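Local structure of isoaspartyl dipeptidase (Fervidobacterium islandicum, 7CDH) at residues Gly56-His61 and Val90-Gly95; Gly128-Pro133 and Val154-Ile159; Ala189-Phe194 and His219-His224; Thr244-Ala249 and Thr281-Gly286. The protein probably hydrolyses beta-aspartyl (isoaspartyl) dipeptides as a two-zinc M38 metallopeptidase of the amidohydrolase family, consistent with a part in handling isoaspartyl-damaged protein. All coordinates share one frame; numbering follows the deposited sequence.

Contact 1 (Gly56-His61 and Val90-Gly95); sequences GLIDPH and VTTVVG. With ZN (zinc ion), chain L.
Strands 57-59 and 90-95 run parallel, the axes of these short segments 4.8 Å apart at closest and 16° from alignment, and a beta bulge between L57 and I58 shifts the register by one. At the bulge L57 O faces two successive amides, accepting from T91 N at 2.9 Å and weakly from T92 N. Regular pairing follows: D59 N donates to T92 O at 3.0 Å, and V94 N to D59 O at 3.1 Å. I58 and T92 lie side by side on one face, with I58 CG2 3.9 Å from T92 CG2. On the other face V90 CG1 rests 3.8 Å from D59 CB, while the D59 carboxylate turns to S284, a probable partner modelled too close to trust. H61 takes no part in the pairing: with CG anti to the backbone N (chi1 -175°), its ring extends beyond the strand end, where NE2 binds zinc at 2.1 Å and ND1 is held by N193. With H63 it forms the His-X-His pair that closes the first barrel strand in amidohydrolases. Helix 309-318 packs on L57 and D59, S283 of strand 280-283 touches D59, P60 and H61, and strand 122-127 continues the sheet beyond T92 and V94.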
loop_
_atom_site.group_PDB
_atom_site.type_symbol
_atom_site.label_atom_id
_atom_site.label_comp_id
_atom_site.label_asym_id
_atom_site.label_seq_id
_atom_site.Cartn_x
_atom_site.Cartn_y
_atom_site.Cartn_z
ATOM N N GLY A 56 -16.461 43.004 -9.460
ATOM C CA GLY A 56 -15.411 42.257 -10.170
ATOM C C GLY A 56 -16.000 40.989 -10.768
ATOM O O GLY A 56 -16.849 40.363 -10.113
ATOM N N LEU A 57 -15.611 40.659 -11.989
ATOM C CA LEU A 57 -16.090 39.466 -12.703
ATOM C C LEU A 57 -15.462 38.203 -12.087
ATOM O O LEU A 57 -14.276 38.221 -11.648
ATOM C CB LEU A 57 -15.659 39.605 -14.161
ATOM C CG LEU A 57 -16.110 40.865 -14.882
ATOM C CD1 LEU A 57 -15.661 40.835 -16.343
ATOM C CD2 LEU A 57 -17.614 40.979 -14.811
ATOM N N ILE A 58 -16.264 37.151 -12.032
ATOM C CA ILE A 58 -15.925 35.809 -11.488
ATOM C C ILE A 58 -15.955 34.844 -12.674
ATOM O O ILE A 58 -17.015 34.752 -13.305
ATOM C CB ILE A 58 -16.949 35.425 -10.416
ATOM C CG1 ILE A 58 -17.016 36.476 -9.306
ATOM C CG2 ILE A 58 -16.675 34.034 -9.889
ATOM C CD1 ILE A 58 -18.221 36.309 -8.385
ATOM N N ASP A 59 -14.799 34.279 -13.041
ATOM C CA ASP A 59 -14.646 33.256 -14.108
ATOM C C ASP A 59 -14.591 31.897 -13.411
ATOM O O ASP A 59 -13.586 31.544 -12.817
ATOM C CB ASP A 59 -13.401 33.569 -14.930
ATOM C CG ASP A 59 -13.275 32.769 -16.216
ATOM O OD1 ASP A 59 -14.048 31.781 -16.390
ATOM O OD2 ASP A 59 -12.388 33.134 -17.051
ATOM N N PRO A 60 -15.679 31.104 -13.390
ATOM C CA PRO A 60 -15.684 29.857 -12.611
ATOM C C PRO A 60 -15.045 28.624 -13.276
ATOM O O PRO A 60 -15.227 27.514 -12.802
ATOM C CB PRO A 60 -17.194 29.623 -12.490
ATOM C CG PRO A 60 -17.701 30.063 -13.856
ATOM C CD PRO A 60 -16.940 31.349 -14.117
ATOM N N HIS A 61 -14.335 28.806 -14.373
ATOM C CA HIS A 61 -13.693 27.679 -15.092
ATOM C C HIS A 61 -12.453 28.147 -15.880
ATOM O O HIS A 61 -12.605 28.540 -17.048
ATOM C CB HIS A 61 -14.740 27.011 -15.965
ATOM C CG HIS A 61 -14.218 25.804 -16.643
ATOM N ND1 HIS A 61 -14.418 24.546 -16.134
ATOM C CD2 HIS A 61 -13.459 25.661 -17.745
ATOM C CE1 HIS A 61 -13.837 23.678 -16.926
ATOM N NE2 HIS A 61 -13.206 24.332 -17.898
ATOM N N VAL A 90 -11.351 40.220 -14.589
ATOM C CA VAL A 90 -11.576 38.996 -13.768
ATOM C C VAL A 90 -10.810 39.109 -12.450
ATOM O O VAL A 90 -9.583 39.135 -12.489
ATOM C CB VAL A 90 -11.148 37.762 -14.566
ATOM C CG1 VAL A 90 -11.263 36.507 -13.723
ATOM C CG2 VAL A 90 -11.971 37.656 -15.850
ATOM N N THR A 91 -11.515 39.189 -11.328
ATOM C CA THR A 91 -10.926 39.339 -9.975
ATOM C C THR A 91 -11.049 38.014 -9.206
ATOM O O THR A 91 -10.499 37.890 -8.115
ATOM C CB THR A 91 -11.601 40.492 -9.202
ATOM O OG1 THR A 91 -13.024 40.365 -9.227
ATOM C CG2 THR A 91 -11.232 41.846 -9.753
ATOM N N THR A 92 -11.837 37.080 -9.696
ATOM C CA THR A 92 -11.998 35.780 -9.043
ATOM C C THR A 92 -11.946 34.723 -10.123
ATOM O O THR A 92 -12.580 34.906 -11.185
ATOM C CB THR A 92 -13.268 35.676 -8.210
ATOM O OG1 THR A 92 -13.181 36.628 -7.149
ATOM C CG2 THR A 92 -13.455 34.283 -7.645
ATOM N N VAL A 93 -11.182 33.671 -9.842
ATOM C CA VAL A 93 -10.945 32.541 -10.771
ATOM C C VAL A 93 -11.154 31.250 -9.990
ATOM O O VAL A 93 -10.838 31.200 -8.821
ATOM C CB VAL A 93 -9.539 32.727 -11.357
ATOM C CG1 VAL A 93 -8.781 31.444 -11.554
ATOM C CG2 VAL A 93 -9.618 33.507 -12.656
ATOM N N VAL A 94 -11.753 30.269 -10.623
ATOM C CA VAL A 94 -11.868 28.886 -10.112
ATOM C C VAL A 94 -11.093 28.023 -11.085
ATOM O O VAL A 94 -11.507 27.968 -12.287
ATOM C CB VAL A 94 -13.317 28.415 -9.969
ATOM C CG1 VAL A 94 -13.342 27.101 -9.213
ATOM C CG2 VAL A 94 -14.178 29.425 -9.237
ATOM N N GLY A 95 -9.992 27.445 -10.582
ATOM C CA GLY A 95 -9.004 26.676 -11.368
ATOM C C GLY A 95 -9.304 25.198 -11.306
ATOM O O GLY A 95 -9.631 24.695 -10.214
HETATM ZN ZN ZN L . -12.086 23.217 -19.287
#

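Contact 2 (Gly128-Pro133 and Val154-Ile159); sequences GSYRVP and VGEIAI. With ZN (zinc ion), chain K; ZN (zinc ion), chain L.
Y130 and E156 lie side by side and point the same way. The hydrogen bonding is sparse: A158 N donates to Y130 O at 3.2 Å, almost straight at 172° and on a lone pair of the carbonyl. A water gives a proton to that same oxygen and another to A158 O, closing a small bridge beside the direct bond. A second water joins Y130 OH to E156 OE2. The apolar contacts flank these bonds, with A158 CB set obliquely against the tyrosine ring, 3.7 Å from Y130 CD2, and V132 CG2 meeting I157 CG2 at 3.7 Å. The carboxylate stands 77° from the ring plane, E156 OE2 lying in that plane 3.7 Å from Y130 CE1, at the ring's edge. Coordination completes the account. E156 CG sits between the backbone N and the carbonyl carbon (chi1 44°), and the chain extended beyond it carries OE1 to one zinc (2.2 Å) and OE2 to the other (2.0 Å). A leucine in place of Y130 would probably leave the second water without its phenol partner and open a gap beside the E156 carboxylate and A158. The bridging role played here by a glutamate falls in many amidohydrolases to a carboxylated lysine, and one carboxylate shared between two cations ties the metals into a single binuclear centre.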
loop_
_atom_site.group_PDB
_atom_site.type_symbol
_atom_site.label_atom_id
_atom_site.label_comp_id
_atom_site.label_asym_id
_atom_site.label_seq_id
_atom_site.Cartn_x
_atom_site.Cartn_y
_atom_site.Cartn_z
ATOM N N GLY A 128 -9.741 16.520 -8.476
ATOM C CA GLY A 128 -10.070 15.703 -9.664
ATOM C C GLY A 128 -9.601 16.334 -10.956
ATOM O O GLY A 128 -8.857 17.335 -10.913
ATOM N N SER A 129 -10.066 15.770 -12.076
ATOM C CA SER A 129 -9.772 16.148 -13.481
ATOM C C SER A 129 -10.832 15.444 -14.340
ATOM O O SER A 129 -11.817 14.931 -13.743
ATOM C CB SER A 129 -8.345 15.744 -13.885
ATOM O OG SER A 129 -8.176 14.305 -13.964
ATOM N N TYR A 130 -10.637 15.370 -15.661
ATOM C CA TYR A 130 -11.583 14.708 -16.583
ATOM C C TYR A 130 -11.853 13.288 -16.104
ATOM O O TYR A 130 -12.994 12.860 -16.115
ATOM C CB TYR A 130 -11.046 14.597 -18.006
ATOM C CG TYR A 130 -11.382 15.712 -18.964
ATOM C CD1 TYR A 130 -11.520 17.037 -18.570
ATOM C CD2 TYR A 130 -11.498 15.426 -20.322
ATOM C CE1 TYR A 130 -11.784 18.048 -19.488
ATOM C CE2 TYR A 130 -11.795 16.417 -21.246
ATOM C CZ TYR A 130 -11.921 17.732 -20.833
ATOM O OH TYR A 130 -12.170 18.679 -21.798
ATOM N N ARG A 131 -10.797 12.559 -15.757
ATOM C CA ARG A 131 -10.865 11.094 -15.625
ATOM C C ARG A 131 -11.593 10.698 -14.345
ATOM O O ARG A 131 -11.371 11.295 -13.305
ATOM C CB ARG A 131 -9.469 10.501 -15.597
ATOM C CG ARG A 131 -9.483 8.989 -15.467
ATOM C CD ARG A 131 -8.133 8.470 -15.860
ATOM N NE ARG A 131 -8.112 7.031 -15.841
ATOM C CZ ARG A 131 -7.954 6.287 -14.762
ATOM N NH1 ARG A 131 -7.806 6.846 -13.567
ATOM N NH2 ARG A 131 -7.966 4.972 -14.907
ATOM N N VAL A 132 -12.419 9.676 -14.456
ATOM C CA VAL A 132 -12.996 8.913 -13.317
ATOM C C VAL A 132 -12.257 7.578 -13.267
ATOM O O VAL A 132 -12.106 6.951 -14.322
ATOM C CB VAL A 132 -14.506 8.748 -13.554
ATOM C CG1 VAL A 132 -15.094 7.693 -12.649
ATOM C CG2 VAL A 132 -15.221 10.084 -13.417
ATOM N N PRO A 133 -11.723 7.099 -12.112
ATOM C CA PRO A 133 -11.827 7.742 -10.804
ATOM C C PRO A 133 -10.903 8.952 -10.658
ATOM O O PRO A 133 -9.801 8.964 -11.199
ATOM C CB PRO A 133 -11.325 6.652 -9.813
ATOM C CG PRO A 133 -10.364 5.827 -10.594
ATOM C CD PRO A 133 -10.873 5.884 -12.031
ATOM N N VAL A 154 -15.260 19.010 -7.228
ATOM C CA VAL A 154 -14.529 18.070 -8.100
ATOM C C VAL A 154 -14.894 18.430 -9.527
ATOM O O VAL A 154 -16.023 18.822 -9.761
ATOM C CB VAL A 154 -14.878 16.612 -7.793
ATOM C CG1 VAL A 154 -16.348 16.326 -8.078
ATOM C CG2 VAL A 154 -13.959 15.652 -8.557
ATOM N N GLY A 155 -13.930 18.361 -10.424
ATOM C CA GLY A 155 -14.096 18.820 -11.800
ATOM C C GLY A 155 -12.752 18.920 -12.497
ATOM O O GLY A 155 -11.727 18.871 -11.829
ATOM N N GLU A 156 -12.794 19.032 -13.832
ATOM C CA GLU A 156 -14.052 18.907 -14.545
ATOM C C GLU A 156 -14.192 17.453 -15.028
ATOM O O GLU A 156 -13.391 17.017 -15.842
ATOM C CB GLU A 156 -14.181 19.949 -15.658
ATOM C CG GLU A 156 -12.949 20.126 -16.494
ATOM C CD GLU A 156 -13.076 20.904 -17.797
ATOM O OE1 GLU A 156 -14.189 20.965 -18.429
ATOM O OE2 GLU A 156 -12.041 21.514 -18.156
ATOM N N ILE A 157 -15.180 16.727 -14.521
ATOM C CA ILE A 157 -15.449 15.306 -14.863
ATOM C C ILE A 157 -16.061 15.266 -16.257
ATOM O O ILE A 157 -17.046 15.942 -16.478
ATOM C CB ILE A 157 -16.376 14.703 -13.805
ATOM C CG1 ILE A 157 -15.672 14.693 -12.450
ATOM C CG2 ILE A 157 -16.857 13.333 -14.219
ATOM C CD1 ILE A 157 -16.549 14.166 -11.351
ATOM N N ALA A 158 -15.458 14.541 -17.180
ATOM C CA ALA A 158 -15.939 14.440 -18.565
ATOM C C ALA A 158 -17.039 13.390 -18.624
ATOM O O ALA A 158 -16.845 12.279 -18.112
ATOM C CB ALA A 158 -14.814 14.107 -19.515
ATOM N N ILE A 159 -18.138 13.757 -19.270
ATOM C CA ILE A 159 -19.247 12.846 -19.677
ATOM C C ILE A 159 -19.555 13.159 -21.134
ATOM O O ILE A 159 -19.313 14.297 -21.560
ATOM C CB ILE A 159 -20.463 13.070 -18.766
ATOM C CG1 ILE A 159 -20.831 14.561 -18.713
ATOM C CG2 ILE A 159 -20.176 12.513 -17.379
ATOM C CD1 ILE A 159 -22.200 14.844 -18.177
HETATM ZN ZN ZN K . -14.143 21.163 -20.666
HETATM ZN ZN ZN L . -12.086 23.217 -19.287
HETATM O O HOH W 1 -14.500 10.941 -17.440
HETATM O O HOH W 2 -11.464 21.077 -21.323
#

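Contact 3 (Ala189-Phe194 and His219-His224); sequences AGIVNF and HLYPTH. With ZN (zinc ion), chain K.
Y221 O is gripped from opposite faces of its carbonyl plane, by N193 ND2 at 3.0 Å and by F194 N at 3.2 Å. Strands 191-194 and 220-223 are parallel and belong to a right-handed beta-alpha-beta crossover of the TIM barrel, with helix 204-212 between them. Backbone bonds V192 N to H219 O, Y221 N to V192 O and T223 N to F194 O complete the register. N193, with CG anti to the backbone N (chi1 178°), points its amide so that Y221 O lies close to the amide plane, while OD1 remains for H61. The side chains of I191 and Y221 cross, I191 CG2 3.6 Å from Y221 CB, and Y221 OH is bonded to T281. On the opposite face F194 and L220 lie alongside, F194 CE2 4.0 Å from L220 CD2. Where the strands begin, H219 ND1 donates to G190 O at 2.9 Å from above the carbonyl plane. An alanine at H219 would probably leave G190 O without this donor and open a gap beside the turn into strand 191-196. At the other end T223 CG2 lies over one face of the H224 ring, and H224 NE2 binds zinc at 2.3 Å.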
loop_
_atom_site.group_PDB
_atom_site.type_symbol
_atom_site.label_atom_id
_atom_site.label_comp_id
_atom_site.label_asym_id
_atom_site.label_seq_id
_atom_site.Cartn_x
_atom_site.Cartn_y
_atom_site.Cartn_z
ATOM N N ALA A 189 -19.748 24.738 -0.822
ATOM C CA ALA A 189 -20.884 24.415 -1.724
ATOM C C ALA A 189 -20.848 22.947 -2.175
ATOM O O ALA A 189 -21.912 22.370 -2.317
ATOM C CB ALA A 189 -20.891 25.338 -2.921
ATOM N N GLY A 190 -19.674 22.403 -2.472
ATOM C CA GLY A 190 -19.526 21.026 -2.958
ATOM C C GLY A 190 -20.021 20.871 -4.379
ATOM O O GLY A 190 -21.011 20.181 -4.570
ATOM N N ILE A 191 -19.349 21.486 -5.344
ATOM C CA ILE A 191 -19.802 21.504 -6.760
ATOM C C ILE A 191 -19.180 20.306 -7.480
ATOM O O ILE A 191 -18.024 19.984 -7.216
ATOM C CB ILE A 191 -19.423 22.846 -7.415
ATOM C CG1 ILE A 191 -20.075 24.032 -6.694
ATOM C CG2 ILE A 191 -19.741 22.837 -8.901
ATOM C CD1 ILE A 191 -21.547 23.823 -6.347
ATOM N N VAL A 192 -19.954 19.599 -8.279
ATOM C CA VAL A 192 -19.415 18.712 -9.337
ATOM C C VAL A 192 -19.551 19.503 -10.638
ATOM O O VAL A 192 -20.664 19.834 -10.970
ATOM C CB VAL A 192 -20.152 17.362 -9.407
ATOM C CG1 VAL A 192 -19.553 16.444 -10.464
ATOM C CG2 VAL A 192 -20.175 16.688 -8.048
ATOM N N ASN A 193 -18.433 19.806 -11.299
ATOM C CA ASN A 193 -18.381 20.461 -12.620
ATOM C C ASN A 193 -18.233 19.345 -13.656
ATOM O O ASN A 193 -17.249 18.568 -13.582
ATOM C CB ASN A 193 -17.282 21.521 -12.637
ATOM C CG ASN A 193 -17.104 22.218 -13.968
ATOM O OD1 ASN A 193 -15.984 22.410 -14.418
ATOM N ND2 ASN A 193 -18.186 22.669 -14.566
ATOM N N PHE A 194 -19.207 19.231 -14.557
ATOM C CA PHE A 194 -19.208 18.226 -15.646
ATOM C C PHE A 194 -18.734 18.923 -16.909
ATOM O O PHE A 194 -19.373 19.907 -17.305
ATOM C CB PHE A 194 -20.596 17.632 -15.866
ATOM C CG PHE A 194 -21.072 16.815 -14.704
ATOM C CD1 PHE A 194 -20.599 15.534 -14.501
ATOM C CD2 PHE A 194 -21.946 17.346 -13.782
ATOM C CE1 PHE A 194 -21.022 14.790 -13.413
ATOM C CE2 PHE A 194 -22.360 16.602 -12.684
ATOM C CZ PHE A 194 -21.899 15.325 -12.509
ATOM N N HIS A 219 -25.733 21.050 -6.739
ATOM C CA HIS A 219 -24.341 20.561 -6.736
ATOM C C HIS A 219 -23.885 20.272 -8.166
ATOM O O HIS A 219 -22.703 20.020 -8.324
ATOM C CB HIS A 219 -24.225 19.307 -5.871
ATOM C CG HIS A 219 -24.567 19.544 -4.443
ATOM N ND1 HIS A 219 -23.724 20.253 -3.586
ATOM C CD2 HIS A 219 -25.654 19.173 -3.722
ATOM C CE1 HIS A 219 -24.282 20.301 -2.388
ATOM N NE2 HIS A 219 -25.482 19.656 -2.452
ATOM N N LEU A 220 -24.799 20.227 -9.137
ATOM C CA LEU A 220 -24.533 19.683 -10.491
ATOM C C LEU A 220 -24.442 20.856 -11.447
ATOM O O LEU A 220 -25.431 21.522 -11.663
ATOM C CB LEU A 220 -25.634 18.720 -10.920
ATOM C CG LEU A 220 -26.031 17.641 -9.914
ATOM C CD1 LEU A 220 -27.180 16.806 -10.473
ATOM C CD2 LEU A 220 -24.850 16.750 -9.512
ATOM N N TYR A 221 -23.266 21.064 -12.003
ATOM C CA TYR A 221 -22.891 22.302 -12.689
ATOM C C TYR A 221 -22.240 21.891 -13.986
ATOM O O TYR A 221 -21.030 21.805 -14.046
ATOM C CB TYR A 221 -21.929 23.055 -11.786
ATOM C CG TYR A 221 -21.544 24.426 -12.260
ATOM C CD1 TYR A 221 -22.495 25.345 -12.680
ATOM C CD2 TYR A 221 -20.228 24.831 -12.217
ATOM C CE1 TYR A 221 -22.138 26.629 -13.068
ATOM C CE2 TYR A 221 -19.852 26.104 -12.607
ATOM C CZ TYR A 221 -20.806 27.006 -13.037
ATOM O OH TYR A 221 -20.403 28.262 -13.377
ATOM N N PRO A 222 -23.022 21.551 -15.027
ATOM C CA PRO A 222 -22.452 21.203 -16.329
ATOM C C PRO A 222 -21.922 22.437 -17.068
ATOM O O PRO A 222 -22.524 23.442 -16.917
ATOM C CB PRO A 222 -23.647 20.610 -17.067
ATOM C CG PRO A 222 -24.829 21.359 -16.501
ATOM C CD PRO A 222 -24.490 21.487 -15.024
ATOM N N THR A 223 -20.860 22.315 -17.869
ATOM C CA THR A 223 -20.336 23.416 -18.720
ATOM C C THR A 223 -20.387 22.978 -20.192
ATOM O O THR A 223 -20.813 21.841 -20.450
ATOM C CB THR A 223 -18.959 23.894 -18.223
ATOM O OG1 THR A 223 -18.583 25.038 -19.001
ATOM C CG2 THR A 223 -17.886 22.833 -18.309
ATOM N N HIS A 224 -19.976 23.859 -21.113
ATOM C CA HIS A 224 -20.064 23.672 -22.587
ATOM C C HIS A 224 -21.517 23.471 -22.995
ATOM O O HIS A 224 -21.773 22.790 -23.943
ATOM C CB HIS A 224 -19.193 22.500 -23.069
ATOM C CG HIS A 224 -17.831 22.604 -22.494
ATOM N ND1 HIS A 224 -17.112 23.776 -22.569
ATOM C CD2 HIS A 224 -17.107 21.747 -21.752
ATOM C CE1 HIS A 224 -15.993 23.642 -21.902
ATOM N NE2 HIS A 224 -15.968 22.410 -21.400
HETATM ZN ZN ZN K . -14.143 21.163 -20.666
#

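Contact 4 (Thr244-Ala249 and Thr281-Gly286); sequences TIDLTA and TISSDG. With ZN (zinc ion), chain L.
D246 holds CG anti to its backbone N (chi1 -175°), whereas T281 places OG1, and S283 OG, between backbone N and carbonyl carbon (chi1 67° in both), and these torsions gather one carboxylate and two hydroxyls on the same face of the paired strands. T281 OG1 donates to D246 OD1 at 2.8 Å, meeting it on the anti side. S283 OG donates to D246 OD2, though the spacing is modelled too short for its length to be trusted. The same OD2 is also bonded to the T223 hydroxyl, and T281 OG1 to Y221. Hydroxyls of T281 and T223 bonded to this buried carboxylate would probably favour its charged form. A water then carries the network onward, donating to S283 OG and bonded to T248 OG1, whose further partner is H224 ND1; a second-shell threonine is thus likely to help fix the rotation of a zinc-binding ring. Strands 245-248 and 281-283 run parallel, the axes of these short segments 39° apart, joined by T281 N to I245 O, L247 N to T281 O, S283 N to L247 O and A249 N to S283 O, the last at 2.8 Å. After the strand ends D285 comes round beside T248, and its OD1 binds zinc at 2.4 Å, the aspartate ligand that amidohydrolases carry after their last barrel strand. The face of L247 and I282, where L247 CB meets I282 CG2 at 4.1 Å, is covered by helix 264-273; helix 309-318 packs on I282 and A249, and strand 220-223 flanks T244, I245 and D246.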
loop_
_atom_site.group_PDB
_atom_site.type_symbol
_atom_site.label_atom_id
_atom_site.label_comp_id
_atom_site.label_asym_id
_atom_site.label_seq_id
_atom_site.Cartn_x
_atom_site.Cartn_y
_atom_site.Cartn_z
ATOM N N THR A 244 -28.230 25.301 -12.368
ATOM C CA THR A 244 -27.388 26.304 -13.062
ATOM C C THR A 244 -26.523 25.581 -14.088
ATOM O O THR A 244 -26.082 24.493 -13.787
ATOM C CB THR A 244 -26.568 27.153 -12.096
ATOM O OG1 THR A 244 -27.526 27.634 -11.159
ATOM C CG2 THR A 244 -25.852 28.299 -12.775
ATOM N N ILE A 245 -26.405 26.151 -15.282
ATOM C CA ILE A 245 -25.583 25.655 -16.408
ATOM C C ILE A 245 -24.527 26.726 -16.693
ATOM O O ILE A 245 -24.780 27.882 -16.359
ATOM C CB ILE A 245 -26.466 25.320 -17.628
ATOM C CG1 ILE A 245 -27.088 26.564 -18.270
ATOM C CG2 ILE A 245 -27.530 24.325 -17.213
ATOM C CD1 ILE A 245 -27.920 26.292 -19.504
ATOM N N ASP A 246 -23.388 26.314 -17.266
ATOM C CA ASP A 246 -22.250 27.176 -17.662
ATOM C C ASP A 246 -22.108 27.074 -19.169
ATOM O O ASP A 246 -22.262 25.991 -19.713
ATOM C CB ASP A 246 -20.944 26.804 -16.957
ATOM C CG ASP A 246 -19.799 27.765 -17.270
ATOM O OD1 ASP A 246 -19.979 28.972 -17.061
ATOM O OD2 ASP A 246 -18.734 27.310 -17.734
ATOM N N LEU A 247 -21.899 28.207 -19.807
ATOM C CA LEU A 247 -21.738 28.352 -21.269
ATOM C C LEU A 247 -20.315 28.854 -21.491
ATOM O O LEU A 247 -19.845 29.753 -20.738
ATOM C CB LEU A 247 -22.754 29.379 -21.791
ATOM C CG LEU A 247 -24.202 29.207 -21.337
ATOM C CD1 LEU A 247 -25.084 30.349 -21.854
ATOM C CD2 LEU A 247 -24.764 27.867 -21.784
ATOM N N THR A 248 -19.623 28.309 -22.469
ATOM C CA THR A 248 -18.246 28.771 -22.727
ATOM C C THR A 248 -18.369 30.127 -23.417
ATOM O O THR A 248 -18.985 30.208 -24.500
ATOM C CB THR A 248 -17.437 27.736 -23.508
ATOM O OG1 THR A 248 -17.516 26.508 -22.782
ATOM C CG2 THR A 248 -16.008 28.183 -23.667
ATOM N N ALA A 249 -17.815 31.147 -22.793
ATOM C CA ALA A 249 -17.719 32.507 -23.353
ATOM C C ALA A 249 -17.250 32.454 -24.812
ATOM O O ALA A 249 -16.427 31.598 -25.172
ATOM C CB ALA A 249 -16.783 33.336 -22.516
ATOM N N THR A 281 -24.371 30.769 -16.177
ATOM C CA THR A 281 -23.044 31.398 -15.967
ATOM C C THR A 281 -22.324 31.330 -17.306
ATOM O O THR A 281 -22.744 30.553 -18.144
ATOM C CB THR A 281 -22.259 30.773 -14.802
ATOM O OG1 THR A 281 -21.942 29.443 -15.193
ATOM C CG2 THR A 281 -23.005 30.755 -13.486
ATOM N N ILE A 282 -21.313 32.156 -17.487
ATOM C CA ILE A 282 -20.294 31.945 -18.542
ATOM C C ILE A 282 -18.896 31.788 -17.916
ATOM O O ILE A 282 -18.637 32.276 -16.764
ATOM C CB ILE A 282 -20.351 33.088 -19.568
ATOM C CG1 ILE A 282 -20.031 34.442 -18.937
ATOM C CG2 ILE A 282 -21.699 33.074 -20.274
ATOM C CD1 ILE A 282 -19.721 35.519 -19.954
ATOM N N SER A 283 -18.009 31.148 -18.678
ATOM C CA SER A 283 -16.595 30.915 -18.288
ATOM C C SER A 283 -15.688 30.976 -19.525
ATOM O O SER A 283 -16.139 30.616 -20.638
ATOM C CB SER A 283 -16.484 29.603 -17.556
ATOM O OG SER A 283 -16.754 28.506 -18.422
ATOM N N SER A 284 -14.443 31.401 -19.352
ATOM C CA SER A 284 -13.482 31.541 -20.481
ATOM C C SER A 284 -13.054 30.169 -20.952
ATOM O O SER A 284 -12.836 30.000 -22.186
ATOM C CB SER A 284 -12.286 32.328 -20.100
ATOM O OG SER A 284 -11.736 31.844 -18.883
ATOM N N ASP A 285 -12.916 29.236 -20.008
ATOM C CA ASP A 285 -12.096 28.020 -20.223
ATOM C C ASP A 285 -10.665 28.477 -20.547
ATOM O O ASP A 285 -10.063 27.974 -21.511
ATOM C CB ASP A 285 -12.693 27.176 -21.347
ATOM C CG ASP A 285 -12.348 25.715 -21.201
ATOM O OD1 ASP A 285 -11.779 25.395 -20.168
ATOM O OD2 ASP A 285 -12.701 24.903 -22.090
ATOM N N GLY A 286 -10.185 29.480 -19.824
ATOM C CA GLY A 286 -8.924 30.157 -20.145
ATOM C C GLY A 286 -7.767 29.182 -20.079
ATOM O O GLY A 286 -7.798 28.357 -19.164
HETATM ZN ZN ZN L . -12.086 23.217 -19.287
HETATM O O HOH W 3 -16.472 26.800 -20.399
#

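Overall arrangement
All four contacts are buried and belong to one TIM barrel, whose strand ends converge on the paired zinc ions. Contact 1 lies nearest the middle, its centre about 4 Å from that of the chain; contact 2 is the most peripheral, its centre about 18 Å from the chain's centre, and its R131 reaches D178 of a second subunit. Contacts 1, 3 and 4 are parallel strand pairs rich in backbone bonds, whereas contact 2 sets a loop against a strand and relies on waters and a bridging carboxylate. Contacts 1 and 4 supply ligands to one zinc, contact 3 to the other, and contact 2 to both. Polar side chains join contact 1 to contacts 3 and 4, and contact 3 to contact 4; contacts 2 and 3 share neighbouring strands 151-159 and 191-196.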